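Local coordinates for 3-guanidinopropionase (Pseudomonas aeruginosa, PDB 3NIQ), which hydrolyses 3-guanidinopropanoate to beta-alanine and urea, as a hexameric manganese-dependent enzyme of the arginase family, at the interface of chains A and B. Residues are numbered along the deposited sequence; one frame, centred on the assembly and turned at random. Chains: chain A/B, 3-guanidinopropionase.

The interface of chains A and B. Residues chain A 68-71, 73, 304; chain B 191-192.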
loop_
_atom_site.group_PDB
_atom_site.type_symbol
_atom_site.label_atom_id
_atom_site.label_comp_id
_atom_site.label_asym_id
_atom_site.label_seq_id
_atom_site.Cartn_x
_atom_site.Cartn_y
_atom_site.Cartn_z
ATOM N N MET A 68 21.992 -8.411 -3.688
ATOM C CA MET A 68 22.955 -9.417 -3.233
ATOM C C MET A 68 24.363 -9.062 -3.685
ATOM O O MET A 68 24.558 -8.528 -4.787
ATOM C CB MET A 68 22.588 -10.796 -3.754
ATOM C CG MET A 68 21.218 -11.338 -3.255
ATOM S SD MET A 68 21.222 -11.553 -1.473
ATOM C CE MET A 68 20.398 -10.068 -0.876
ATOM N N ARG A 69 25.341 -9.370 -2.833
ATOM C CA ARG A 69 26.738 -9.074 -3.142
ATOM C C ARG A 69 27.493 -10.361 -3.526
ATOM O O ARG A 69 26.873 -11.420 -3.713
ATOM C CB ARG A 69 27.374 -8.284 -1.981
ATOM C CG ARG A 69 26.567 -7.012 -1.666
ATOM C CD ARG A 69 27.245 -6.038 -0.703
ATOM N NE ARG A 69 26.337 -4.948 -0.299
ATOM C CZ ARG A 69 25.387 -5.083 0.632
ATOM N NH1 ARG A 69 25.228 -6.253 1.253
ATOM N NH2 ARG A 69 24.603 -4.052 0.965
ATOM N N LYS A 70 28.811 -10.285 -3.663
ATOM C CA LYS A 70 29.563 -11.393 -4.244
ATOM C C LYS A 70 30.006 -12.466 -3.258
ATOM O O LYS A 70 30.303 -13.594 -3.657
ATOM C CB LYS A 70 30.777 -10.861 -5.011
ATOM C CG LYS A 70 30.414 -10.072 -6.274
ATOM C CD LYS A 70 31.619 -9.818 -7.193
ATOM C CE LYS A 70 32.664 -8.905 -6.565
ATOM N NZ LYS A 70 33.487 -8.241 -7.636
ATOM N N VAL A 71 30.071 -12.128 -1.979
ATOM C CA VAL A 71 30.681 -13.037 -1.015
ATOM C C VAL A 71 29.846 -13.190 0.253
ATOM O O VAL A 71 29.375 -12.204 0.823
ATOM C CB VAL A 71 32.134 -12.599 -0.659
ATOM C CG1 VAL A 71 32.743 -13.516 0.397
ATOM C CG2 VAL A 71 33.013 -12.568 -1.917
ATOM N N HIS A 73 29.157 -13.574 4.076
ATOM C CA HIS A 73 29.949 -12.895 5.122
ATOM C C HIS A 73 30.339 -13.839 6.252
ATOM O O HIS A 73 31.240 -13.542 7.030
ATOM C CB HIS A 73 29.280 -11.601 5.656
ATOM C CG HIS A 73 28.233 -11.830 6.707
ATOM N ND1 HIS A 73 26.952 -12.244 6.408
ATOM C CD2 HIS A 73 28.272 -11.680 8.055
ATOM C CE1 HIS A 73 26.252 -12.357 7.522
ATOM N NE2 HIS A 73 27.028 -12.022 8.538
ATOM N N PHE A 304 20.491 -16.768 -2.592
ATOM C CA PHE A 304 21.934 -16.598 -2.418
ATOM C C PHE A 304 22.520 -17.547 -1.363
ATOM O O PHE A 304 23.588 -18.125 -1.583
ATOM C CB PHE A 304 22.287 -15.151 -2.076
ATOM C CG PHE A 304 23.770 -14.908 -1.995
ATOM C CD1 PHE A 304 24.535 -14.812 -3.150
ATOM C CD2 PHE A 304 24.406 -14.798 -0.767
ATOM C CE1 PHE A 304 25.906 -14.617 -3.090
ATOM C CE2 PHE A 304 25.809 -14.585 -0.707
ATOM C CZ PHE A 304 26.530 -14.491 -1.861
ATOM N N SER B 191 25.606 -10.231 2.769
ATOM C CA SER B 191 26.696 -10.447 1.804
ATOM C C SER B 191 27.611 -9.216 1.688
ATOM O O SER B 191 27.183 -8.068 1.915
ATOM C CB SER B 191 26.143 -10.869 0.433
ATOM O OG SER B 191 25.161 -9.952 -0.014
ATOM N N VAL B 192 28.874 -9.470 1.358
ATOM C CA VAL B 192 29.884 -8.419 1.211
ATOM C C VAL B 192 30.574 -8.525 -0.149
ATOM O O VAL B 192 30.371 -9.502 -0.880
ATOM C CB VAL B 192 30.937 -8.482 2.350
ATOM C CG1 VAL B 192 30.291 -8.114 3.690
ATOM C CG2 VAL B 192 31.599 -9.874 2.426
#
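The A:Phe304 ring turns one face toward B:Ser191, whose CB sits over its rim at 3.9 Å from CE2. Over that same face, further round the rim, lies the backbone O of A:Arg69, 3.4 Å from A:Phe304 CE1, so the face lies beneath both the arginine carbonyl oxygen and the serine CB, each near its rim. A second flat group, the A:Arg69 guanidinium, comes to the serine carbonyl. A:Arg69 NH1 reaches B:Ser191 O at 2.7 Å, but the carbonyl oxygen lies out of the guanidinium plane and the donor is tilted from the carbonyl plane, so the bond is short without being straight. A:His73 takes part by its CB, which packs against CG1 of B:Val192, rather than by its imidazole.

B:Ser191 is thus held at two points by one residue. A:Arg69 N donates to the hydroxyl B:Ser191 OG at 2.9 Å, while the side chain, extended from CG to NE, carries the guanidinium over to the carbonyl; CB and CD of the arginine lie along the serine in between. The hydroxyl meets that backbone N-H because OG stands between the serine's own N and carbonyl carbon (chi1 53°).

One residue further along chain B and two along chain A, the contact becomes a short antiparallel beta bridge. A:Val71 N bonds to B:Val192 O at 2.9 Å, and B:Val192 N returns a bond to A:Val71 O at 2.8 Å, the latter nearly straight (171° at H). CG2 of B:Val192 lies beside that acceptor oxygen and loosely against CB of A:Val71.

This patch is one part of a subunit interface in the homohexamer, and that interface as a whole is not an exact two-fold. The bonded segments on both sides are loops. On chain A, residues 68-73 follow the 3-10 helix 65-67 and precede helix 79-82, with A:Phe304 reaching in from helix 294-317; on chain B, 191-192 lie between strand 183-188 and helix 199-204.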